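Putative glycoside hydrolase (Parabacteroides distasonis ATCC 8503, PDB 3GYC) is probably a TIM-barrel glycoside hydrolase that cleaves glycosidic bonds, though its natural substrate is not established. Local coordinates at residues C136-L141 with R200-D205; V310-W315 with W320-D325; V343-F348 with V360-R365. All coordinates share one frame; numbering follows the deposited sequence.

Contact 1: residues C136-L141 with R200-D205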
loop_
_atom_site.group_PDB
_atom_site.type_symbol
_atom_site.label_atom_id
_atom_site.label_comp_id
_atom_site.label_asym_id
_atom_site.label_seq_id
_atom_site.Cartn_x
_atom_site.Cartn_y
_atom_site.Cartn_z
ATOM N N CYS A 136 6.343 -15.996 -11.256
ATOM C CA CYS A 136 5.076 -15.355 -11.507
ATOM C C CYS A 136 5.220 -13.824 -11.728
ATOM O O CYS A 136 4.661 -13.259 -12.659
ATOM C CB CYS A 136 4.183 -15.729 -10.367
ATOM S SG CYS A 136 2.880 -14.663 -10.196
ATOM N N TRP A 137 5.999 -13.163 -10.887
ATOM C CA TRP A 137 6.266 -11.742 -11.091
ATOM C C TRP A 137 7.110 -11.460 -12.336
ATOM O O TRP A 137 6.910 -10.442 -12.982
ATOM C CB TRP A 137 6.916 -11.138 -9.853
ATOM C CG TRP A 137 5.915 -10.853 -8.800
ATOM C CD1 TRP A 137 5.560 -11.637 -7.756
ATOM C CD2 TRP A 137 5.146 -9.649 -8.688
ATOM N NE1 TRP A 137 4.625 -10.989 -6.986
ATOM C CE2 TRP A 137 4.340 -9.775 -7.551
ATOM C CE3 TRP A 137 5.046 -8.498 -9.464
ATOM C CZ2 TRP A 137 3.445 -8.791 -7.159
ATOM C CZ3 TRP A 137 4.177 -7.516 -9.076
ATOM C CH2 TRP A 137 3.390 -7.657 -7.930
ATOM N N LEU A 138 8.070 -12.340 -12.660
ATOM C CA LEU A 138 8.848 -12.191 -13.871
ATOM C C LEU A 138 7.895 -12.203 -15.087
ATOM O O LEU A 138 8.075 -11.445 -16.042
ATOM C CB LEU A 138 9.954 -13.266 -13.980
ATOM C CG LEU A 138 11.133 -13.060 -13.010
ATOM C CD1 LEU A 138 12.037 -14.258 -12.945
ATOM C CD2 LEU A 138 11.920 -11.778 -13.334
ATOM N N THR A 139 6.857 -13.029 -15.046
ATOM C CA THR A 139 5.885 -13.064 -16.135
ATOM C C THR A 139 5.100 -11.751 -16.257
ATOM O O THR A 139 4.994 -11.192 -17.337
ATOM C CB THR A 139 4.973 -14.279 -15.976
ATOM O OG1 THR A 139 5.803 -15.424 -16.084
ATOM C CG2 THR A 139 3.912 -14.337 -17.027
ATOM N N ILE A 140 4.622 -11.225 -15.138
ATOM C CA ILE A 140 3.817 -9.992 -15.153
ATOM C C ILE A 140 4.712 -8.837 -15.655
ATOM O O ILE A 140 4.296 -8.014 -16.492
ATOM C CB ILE A 140 3.124 -9.778 -13.744
ATOM C CG1 ILE A 140 1.844 -8.923 -13.801
ATOM C CG2 ILE A 140 4.050 -9.210 -12.726
ATOM C CD1 ILE A 140 2.075 -7.449 -14.092
ATOM N N LEU A 141 5.957 -8.791 -15.202
ATOM C CA LEU A 141 6.856 -7.712 -15.631
ATOM C C LEU A 141 7.105 -7.760 -17.116
ATOM O O LEU A 141 7.159 -6.714 -17.733
ATOM C CB LEU A 141 8.161 -7.680 -14.829
ATOM C CG LEU A 141 7.982 -7.334 -13.349
ATOM C CD1 LEU A 141 9.288 -7.454 -12.610
ATOM C CD2 LEU A 141 7.365 -5.888 -13.177
ATOM N N ARG A 200 16.200 -10.176 -9.402
ATOM C CA ARG A 200 17.364 -9.396 -9.814
ATOM C C ARG A 200 18.242 -10.022 -10.897
ATOM O O ARG A 200 19.053 -9.319 -11.513
ATOM C CB ARG A 200 18.170 -8.998 -8.592
ATOM C CG ARG A 200 17.370 -8.088 -7.695
ATOM C CD ARG A 200 18.156 -7.565 -6.509
ATOM N NE ARG A 200 17.320 -6.707 -5.664
ATOM C CZ ARG A 200 16.977 -6.940 -4.403
ATOM N NH1 ARG A 200 17.401 -8.000 -3.763
ATOM N NH2 ARG A 200 16.197 -6.083 -3.773
ATOM N N GLN A 201 18.094 -11.322 -11.135
ATOM C CA GLN A 201 18.802 -11.968 -12.236
ATOM C C GLN A 201 18.281 -11.449 -13.568
ATOM O O GLN A 201 18.953 -11.551 -14.584
ATOM C CB GLN A 201 18.545 -13.466 -12.224
ATOM C CG GLN A 201 19.202 -14.209 -11.100
ATOM C CD GLN A 201 18.810 -15.655 -11.092
ATOM O OE1 GLN A 201 17.862 -16.058 -11.772
ATOM N NE2 GLN A 201 19.522 -16.453 -10.317
ATOM N N VAL A 202 17.050 -10.948 -13.559
ATOM C CA VAL A 202 16.419 -10.406 -14.738
ATOM C C VAL A 202 16.299 -8.864 -14.684
ATOM O O VAL A 202 16.536 -8.178 -15.689
ATOM C CB VAL A 202 15.033 -11.069 -14.913
ATOM C CG1 VAL A 202 14.320 -10.499 -16.094
ATOM C CG2 VAL A 202 15.176 -12.631 -15.030
ATOM N N TYR A 203 15.937 -8.311 -13.523
ATOM C CA TYR A 203 15.746 -6.857 -13.372
ATOM C C TYR A 203 16.600 -6.326 -12.237
ATOM O O TYR A 203 16.094 -5.925 -11.217
ATOM C CB TYR A 203 14.275 -6.525 -13.100
ATOM C CG TYR A 203 13.354 -6.961 -14.193
ATOM C CD1 TYR A 203 13.303 -6.270 -15.382
ATOM C CD2 TYR A 203 12.551 -8.060 -14.045
ATOM C CE1 TYR A 203 12.485 -6.666 -16.397
ATOM C CE2 TYR A 203 11.708 -8.478 -15.078
ATOM C CZ TYR A 203 11.687 -7.768 -16.245
ATOM O OH TYR A 203 10.866 -8.130 -17.283
ATOM N N PRO A 204 17.923 -6.290 -12.435
ATOM C CA PRO A 204 18.834 -5.881 -11.341
ATOM C C PRO A 204 18.635 -4.447 -10.831
ATOM O O PRO A 204 18.910 -4.184 -9.660
ATOM C CB PRO A 204 20.232 -6.064 -11.965
ATOM C CG PRO A 204 20.013 -5.974 -13.446
ATOM C CD PRO A 204 18.647 -6.540 -13.702
ATOM N N ASP A 205 18.133 -3.552 -11.678
ATOM C CA ASP A 205 17.961 -2.143 -11.313
ATOM C C ASP A 205 16.547 -1.761 -10.837
ATOM O O ASP A 205 16.308 -0.609 -10.535
ATOM C CB ASP A 205 18.338 -1.255 -12.497
ATOM C CG ASP A 205 19.778 -1.464 -12.940
ATOM O OD1 ASP A 205 20.591 -1.999 -12.146
ATOM O OD2 ASP A 205 20.086 -1.089 -14.096
#

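Contact 2: residues V310-W315 with W320-D325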
loop_
_atom_site.group_PDB
_atom_site.type_symbol
_atom_site.label_atom_id
_atom_site.label_comp_id
_atom_site.label_asym_id
_atom_site.label_seq_id
_atom_site.Cartn_x
_atom_site.Cartn_y
_atom_site.Cartn_z
ATOM N N VAL A 310 -7.629 2.579 10.362
ATOM C CA VAL A 310 -7.350 1.612 9.311
ATOM C C VAL A 310 -8.559 1.471 8.339
ATOM O O VAL A 310 -8.398 1.559 7.115
ATOM C CB VAL A 310 -6.959 0.225 9.901
ATOM C CG1 VAL A 310 -6.652 -0.778 8.794
ATOM C CG2 VAL A 310 -5.764 0.388 10.797
ATOM N N ASP A 311 -9.749 1.303 8.898
ATOM C CA ASP A 311 -10.993 1.114 8.123
ATOM C C ASP A 311 -11.939 2.299 8.364
ATOM O O ASP A 311 -12.150 2.729 9.500
ATOM C CB ASP A 311 -11.690 -0.156 8.600
ATOM C CG ASP A 311 -10.888 -1.425 8.326
ATOM O OD1 ASP A 311 -9.993 -1.356 7.491
ATOM O OD2 ASP A 311 -11.210 -2.503 8.932
ATOM N N TYR A 312 -12.485 2.845 7.293
ATOM C CA TYR A 312 -13.437 3.933 7.373
ATOM C C TYR A 312 -14.144 3.956 6.064
ATOM O O TYR A 312 -13.675 3.366 5.112
ATOM C CB TYR A 312 -12.731 5.292 7.558
ATOM C CG TYR A 312 -13.541 6.266 8.442
ATOM C CD1 TYR A 312 -13.797 5.957 9.778
ATOM C CD2 TYR A 312 -14.004 7.493 7.960
ATOM C CE1 TYR A 312 -14.471 6.845 10.648
ATOM C CE2 TYR A 312 -14.702 8.403 8.821
ATOM C CZ TYR A 312 -14.951 8.054 10.180
ATOM O OH TYR A 312 -15.613 8.928 11.064
ATOM N N LYS A 313 -15.287 4.605 6.014
ATOM C CA LYS A 313 -16.057 4.669 4.776
ATOM C C LYS A 313 -17.084 5.776 4.874
ATOM O O LYS A 313 -17.363 6.266 5.948
ATOM C CB LYS A 313 -16.788 3.335 4.503
ATOM C CG LYS A 313 -17.746 2.877 5.577
ATOM C CD LYS A 313 -18.154 1.409 5.360
ATOM C CE LYS A 313 -19.113 0.889 6.397
ATOM N NZ LYS A 313 -19.500 -0.541 6.128
ATOM N N ASP A 314 -17.622 6.167 3.726
ATOM C CA ASP A 314 -18.760 7.071 3.675
ATOM C C ASP A 314 -19.938 6.344 4.331
ATOM O O ASP A 314 -20.317 5.260 3.899
ATOM C CB ASP A 314 -19.110 7.382 2.232
ATOM C CG ASP A 314 -18.052 8.215 1.533
ATOM O OD1 ASP A 314 -17.331 9.008 2.202
ATOM O OD2 ASP A 314 -17.988 8.109 0.272
ATOM N N TRP A 315 -20.563 6.948 5.326
ATOM C CA TRP A 315 -21.584 6.243 6.083
ATOM C C TRP A 315 -22.373 7.234 6.903
ATOM O O TRP A 315 -21.848 8.281 7.227
ATOM C CB TRP A 315 -20.864 5.292 7.028
ATOM C CG TRP A 315 -21.615 4.096 7.478
ATOM C CD1 TRP A 315 -21.931 3.777 8.759
ATOM C CD2 TRP A 315 -22.071 2.988 6.675
ATOM N NE1 TRP A 315 -22.579 2.574 8.809
ATOM C CE2 TRP A 315 -22.682 2.066 7.549
ATOM C CE3 TRP A 315 -22.037 2.688 5.310
ATOM C CZ2 TRP A 315 -23.232 0.869 7.108
ATOM C CZ3 TRP A 315 -22.601 1.503 4.877
ATOM C CH2 TRP A 315 -23.209 0.613 5.766
ATOM N N TRP A 320 -15.607 12.806 8.647
ATOM C CA TRP A 320 -14.246 12.690 8.151
ATOM C C TRP A 320 -13.318 13.720 8.716
ATOM O O TRP A 320 -12.107 13.567 8.579
ATOM C CB TRP A 320 -14.216 12.829 6.624
ATOM C CG TRP A 320 -14.773 11.647 5.898
ATOM C CD1 TRP A 320 -16.067 11.450 5.544
ATOM C CD2 TRP A 320 -14.054 10.496 5.439
ATOM N NE1 TRP A 320 -16.193 10.266 4.867
ATOM C CE2 TRP A 320 -14.979 9.646 4.820
ATOM C CE3 TRP A 320 -12.723 10.099 5.511
ATOM C CZ2 TRP A 320 -14.606 8.427 4.234
ATOM C CZ3 TRP A 320 -12.340 8.884 4.908
ATOM C CH2 TRP A 320 -13.290 8.053 4.319
ATOM N N ASP A 321 -13.844 14.776 9.335
ATOM C CA ASP A 321 -12.962 15.849 9.781
ATOM C C ASP A 321 -11.807 15.473 10.700
ATOM O O ASP A 321 -10.650 15.819 10.417
ATOM C CB ASP A 321 -13.731 17.088 10.291
ATOM C CG ASP A 321 -14.605 16.836 11.528
ATOM O OD1 ASP A 321 -14.674 15.722 12.111
ATOM O OD2 ASP A 321 -15.246 17.831 11.917
ATOM N N TRP A 322 -12.093 14.736 11.767
ATOM C CA TRP A 322 -11.048 14.348 12.705
ATOM C C TRP A 322 -10.065 13.327 12.126
ATOM O O TRP A 322 -8.875 13.282 12.529
ATOM C CB TRP A 322 -11.647 13.870 14.031
ATOM C CG TRP A 322 -12.481 12.651 13.922
ATOM C CD1 TRP A 322 -13.807 12.574 13.544
ATOM C CD2 TRP A 322 -12.076 11.317 14.233
ATOM N NE1 TRP A 322 -14.226 11.263 13.575
ATOM C CE2 TRP A 322 -13.190 10.473 13.998
ATOM C CE3 TRP A 322 -10.876 10.743 14.680
ATOM C CZ2 TRP A 322 -13.131 9.104 14.200
ATOM C CZ3 TRP A 322 -10.820 9.388 14.858
ATOM C CH2 TRP A 322 -11.937 8.580 14.615
ATOM N N VAL A 323 -10.545 12.524 11.166
ATOM C CA VAL A 323 -9.709 11.566 10.486
ATOM C C VAL A 323 -8.730 12.318 9.559
ATOM O O VAL A 323 -7.516 12.003 9.529
ATOM C CB VAL A 323 -10.571 10.552 9.668
ATOM C CG1 VAL A 323 -9.692 9.654 8.889
ATOM C CG2 VAL A 323 -11.485 9.755 10.656
ATOM N N LYS A 324 -9.228 13.352 8.870
ATOM C CA LYS A 324 -8.383 14.192 8.003
ATOM C C LYS A 324 -7.318 14.921 8.842
ATOM O O LYS A 324 -6.191 15.121 8.407
ATOM C CB LYS A 324 -9.232 15.167 7.172
ATOM C CG LYS A 324 -10.044 14.531 6.046
ATOM C CD LYS A 324 -11.108 15.425 5.396
ATOM C CE LYS A 324 -10.523 16.704 4.812
ATOM N NZ LYS A 324 -11.552 17.624 4.217
ATOM N N ASP A 325 -7.698 15.359 10.043
ATOM C CA ASP A 325 -6.756 15.996 10.939
ATOM C C ASP A 325 -5.562 15.083 11.234
ATOM O O ASP A 325 -4.410 15.529 11.220
ATOM C CB ASP A 325 -7.448 16.388 12.250
ATOM C CG ASP A 325 -8.340 17.639 12.120
ATOM O OD1 ASP A 325 -8.264 18.336 11.092
ATOM O OD2 ASP A 325 -9.091 17.956 13.076
HETATM O O HOH W 1 -17.038 10.208 13.097
#

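Contact 3: residues V343-F348 with V360-R365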
loop_
_atom_site.group_PDB
_atom_site.type_symbol
_atom_site.label_atom_id
_atom_site.label_comp_id
_atom_site.label_asym_id
_atom_site.label_seq_id
_atom_site.Cartn_x
_atom_site.Cartn_y
_atom_site.Cartn_z
ATOM N N VAL A 343 4.896 9.401 -0.208
ATOM C CA VAL A 343 4.037 9.645 0.929
ATOM C C VAL A 343 2.581 9.752 0.511
ATOM O O VAL A 343 2.312 10.421 -0.438
ATOM C CB VAL A 343 4.443 10.954 1.637
ATOM C CG1 VAL A 343 3.620 11.125 2.929
ATOM C CG2 VAL A 343 5.923 10.978 1.912
ATOM N N ALA A 344 1.671 9.000 1.177
ATOM C CA ALA A 344 0.238 9.058 0.960
ATOM C C ALA A 344 -0.335 9.921 2.088
ATOM O O ALA A 344 0.271 10.020 3.156
ATOM C CB ALA A 344 -0.387 7.681 1.017
ATOM N N THR A 345 -1.465 10.550 1.827
ATOM C CA THR A 345 -2.170 11.350 2.826
ATOM C C THR A 345 -3.096 10.423 3.592
ATOM O O THR A 345 -3.364 10.665 4.772
ATOM C CB THR A 345 -2.968 12.488 2.177
ATOM O OG1 THR A 345 -3.869 11.930 1.217
ATOM C CG2 THR A 345 -2.017 13.509 1.523
ATOM N N SER A 346 -3.577 9.363 2.935
ATOM C CA SER A 346 -4.357 8.306 3.618
ATOM C C SER A 346 -4.648 7.125 2.712
ATOM O O SER A 346 -4.496 7.253 1.497
ATOM C CB SER A 346 -5.702 8.847 4.129
ATOM O OG SER A 346 -6.672 8.926 3.104
ATOM N N ASN A 347 -5.150 6.015 3.286
ATOM C CA ASN A 347 -5.621 4.883 2.499
ATOM C C ASN A 347 -7.109 5.024 2.056
ATOM O O ASN A 347 -7.723 4.029 1.719
ATOM C CB ASN A 347 -5.346 3.496 3.136
ATOM C CG ASN A 347 -5.941 3.318 4.559
ATOM O OD1 ASN A 347 -5.656 4.068 5.412
ATOM N ND2 ASN A 347 -6.684 2.258 4.793
ATOM N N PHE A 348 -7.644 6.258 2.048
ATOM C CA PHE A 348 -9.009 6.546 1.606
ATOM C C PHE A 348 -8.946 7.541 0.455
ATOM O O PHE A 348 -9.923 8.226 0.172
ATOM C CB PHE A 348 -9.854 7.097 2.774
ATOM C CG PHE A 348 -9.755 6.254 4.005
ATOM C CD1 PHE A 348 -10.244 4.971 4.013
ATOM C CD2 PHE A 348 -9.147 6.718 5.153
ATOM C CE1 PHE A 348 -10.107 4.168 5.129
ATOM C CE2 PHE A 348 -8.996 5.920 6.260
ATOM C CZ PHE A 348 -9.507 4.644 6.252
ATOM N N VAL A 360 -10.648 19.361 -2.516
ATOM C CA VAL A 360 -9.498 19.447 -3.415
ATOM C C VAL A 360 -8.337 20.271 -2.837
ATOM O O VAL A 360 -7.195 19.861 -2.968
ATOM C CB VAL A 360 -9.885 19.967 -4.821
ATOM C CG1 VAL A 360 -8.659 20.197 -5.643
ATOM C CG2 VAL A 360 -10.814 18.991 -5.554
ATOM N N GLU A 361 -8.633 21.383 -2.151
ATOM C CA GLU A 361 -7.593 22.239 -1.564
ATOM C C GLU A 361 -6.837 21.572 -0.429
ATOM O O GLU A 361 -5.644 21.788 -0.304
ATOM C CB GLU A 361 -8.146 23.618 -1.134
ATOM C CG GLU A 361 -8.722 24.450 -2.274
ATOM C CD GLU A 361 -7.788 24.547 -3.480
ATOM O OE1 GLU A 361 -6.602 24.945 -3.313
ATOM O OE2 GLU A 361 -8.246 24.193 -4.608
ATOM N N TRP A 362 -7.511 20.748 0.379
ATOM C CA TRP A 362 -6.857 19.974 1.440
ATOM C C TRP A 362 -5.800 19.047 0.844
ATOM O O TRP A 362 -4.669 18.927 1.367
ATOM C CB TRP A 362 -7.867 19.128 2.165
ATOM C CG TRP A 362 -7.370 18.345 3.330
ATOM C CD1 TRP A 362 -7.365 18.740 4.646
ATOM C CD2 TRP A 362 -6.908 16.985 3.321
ATOM N NE1 TRP A 362 -6.923 17.719 5.446
ATOM C CE2 TRP A 362 -6.644 16.625 4.657
ATOM C CE3 TRP A 362 -6.705 16.050 2.329
ATOM C CZ2 TRP A 362 -6.151 15.378 5.009
ATOM C CZ3 TRP A 362 -6.198 14.802 2.681
ATOM C CH2 TRP A 362 -5.936 14.479 4.009
ATOM N N HIS A 363 -6.156 18.416 -0.269
ATOM C CA HIS A 363 -5.183 17.557 -0.961
ATOM C C HIS A 363 -4.042 18.355 -1.541
ATOM O O HIS A 363 -2.908 17.989 -1.342
ATOM C CB HIS A 363 -5.824 16.728 -2.054
ATOM C CG HIS A 363 -6.773 15.699 -1.536
ATOM N ND1 HIS A 363 -6.343 14.485 -1.036
ATOM C CD2 HIS A 363 -8.126 15.699 -1.437
ATOM C CE1 HIS A 363 -7.400 13.781 -0.657
ATOM N NE2 HIS A 363 -8.493 14.488 -0.900
ATOM N N LYS A 364 -4.357 19.416 -2.284
ATOM C CA LYS A 364 -3.342 20.258 -2.912
ATOM C C LYS A 364 -2.322 20.819 -1.919
ATOM O O LYS A 364 -1.130 20.839 -2.237
ATOM C CB LYS A 364 -3.968 21.364 -3.765
ATOM C CG LYS A 364 -4.544 20.877 -5.086
ATOM C CD LYS A 364 -5.353 21.957 -5.828
ATOM C CE LYS A 364 -4.526 23.190 -6.232
ATOM N N ARG A 365 -2.772 21.264 -0.738
ATOM C CA ARG A 365 -1.828 21.751 0.290
ATOM C C ARG A 365 -0.836 20.631 0.728
ATOM O O ARG A 365 0.359 20.861 0.830
ATOM C CB ARG A 365 -2.552 22.263 1.519
ATOM C CG ARG A 365 -3.300 23.547 1.323
ATOM C CD ARG A 365 -3.790 24.154 2.669
ATOM N NE ARG A 365 -4.798 23.347 3.369
ATOM C CZ ARG A 365 -6.111 23.376 3.110
ATOM N NH1 ARG A 365 -6.597 24.126 2.124
ATOM N NH2 ARG A 365 -6.952 22.623 3.801
#

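Contact 1: residues C136-L141 with R200-D205
Leu138 lays its CD2 methyl into the angle between Val202 and Tyr203, the two side chains of the loop 200-205 that face the helix 130-146. With Val202 the leucine meets tip to tip, CD2 of Leu138 lying 3.6 Å from CB of Val202 and only slightly farther from its two methyls. It runs antiparallel to the tyrosine side chain, its CD2 3.7 Å from Tyr203 CE2. One turn on, Leu141 runs alongside the same ring: its CD1 is 3.6 Å from Tyr203 CE2, and its CB lies as near to that carbon. With CG anti to the carbonyl carbon (chi1 -66°), CD1 of Leu141 lies alongside the ring; its CB is 3.7 Å from Tyr203 OH. Both leucines approach the ring obliquely. Val202 CG1, from within the loop, sits 3.4 Å above the ring plane of Tyr203, toward its rim.

Met199 of helix 186-200 also touches both leucines, so this helix and the loop that leaves it for strand 208-209 pack together on helix 130-146. Both helices belong to the helical layer outside the parallel strands of the barrel. No hydrogen bond joins the two segments. The phenol of Tyr203 instead bonds to Glu145, farther along helix 130-146, so the contact pairs apolar cohesion with one polar tie, which probably limits sliding of the ring along the leucines.

Contact 2: residues V310-W315 with W320-D325
The ring of Tyr312 points its edge at the face of Trp320, a T-shaped pair with planes at 83° and the tyrosine and six-membered centroids 4.9 Å apart. Tyr312 CD2 does the touching, 3.6 Å above the indole plane and toward its rim. The CG of Trp320 is anti to the carbonyl carbon, beside the backbone N, which swings the indole back toward the loop. One face of the tyrosine takes Val323 CG2 in a CH-pi contact, 4.0 Å from the ring centroid. The same methyl sits 3.8 Å above the centre of the Trp322 ring, filling the angle between the two aromatic groups. A water lies in the plane of the Trp322 indole, at its edge, accepting from NE1 and donating to Tyr312 OH at 2.8 Å; the phenol is also bonded to the carbonyl of Lys319.

On the pyrrole side of Trp320, NE1 makes a weak, bent hydrogen bond to Asp314 OD1 (3.2 Å, 126° at the hydrogen), with carboxylate and indole planes 72° apart. Asp314 has further partners: OD2 accepts from Ala354 N, and OD1 also from Gly355 N. Without the indole, as with an alanine here, the Tyr312 edge would probably lose its facing surface and be freer to shift, and Asp314 OD1 would lose a weak donor.

The contact thus folds the loop that follows strand 301-303 back on the start of helix 321-337 and the residue leading into it, with Trp322 packed on helix 259-273 and Trp320 against Met356 of helix 354-357.

Contact 3: residues V343-F348 with V360-R365
Van der Waals contact between Thr345 and the ring edge of Trp362 makes up most of this small interface. Thr345 CB and OG1 each lie 4.0 Å from Trp362 CZ3, the hydroxyl oxygen near the indole plane, with the two side chains running antiparallel. The indole reaches inward because its CG is anti to the backbone N (chi1 -176°). Beside it the His363 imidazole turns a face to its neighbour, Trp362 CE3 standing 3.7 Å above the ring centre.

The polar link is indirect. Thr345 OG1 approaches the edge of His363 but stays 4.2 Å from ND1, and both atoms are hydrogen-bonded to the hydroxyl of Tyr51. At its other nitrogen, NE2, His363 is bonded to the carbonyl of Met356, which should hold the imidazole in one rotation. Within the loop, Ser346 OG accepts from Phe348 N at 3.0 Å, an ST turn.

The seam between the loop leaving strand 340-343, the last strand of the barrel in chain order, and helix 360-371 is buried, and its chemistry is mixed: loose contact at the tryptophan edge, and direction supplied by a tyrosine hydroxyl shared between threonine and histidine.

From the N terminus, contact 1 comes first: it closes a loop of 58 residues that includes strand 153-157, and joins helix 130-146 to the loop between helix 186-200 and strand 208-209. Contact 2 follows with a short closure of four residues between strand 301-303 and helix 321-337, and contact 3 then spans eleven residues from the end of strand 340-343 to helix 360-371. The three are in series, none nesting or crossing. Contacts 2 and 3 touch, with centres about 13 Å apart, through Val310 O to Asn347 ND2 and Phe348 against Tyr312. Contact 1 lies on the opposite side of the chain's centre, its centre about 37 Å from that of contact 2.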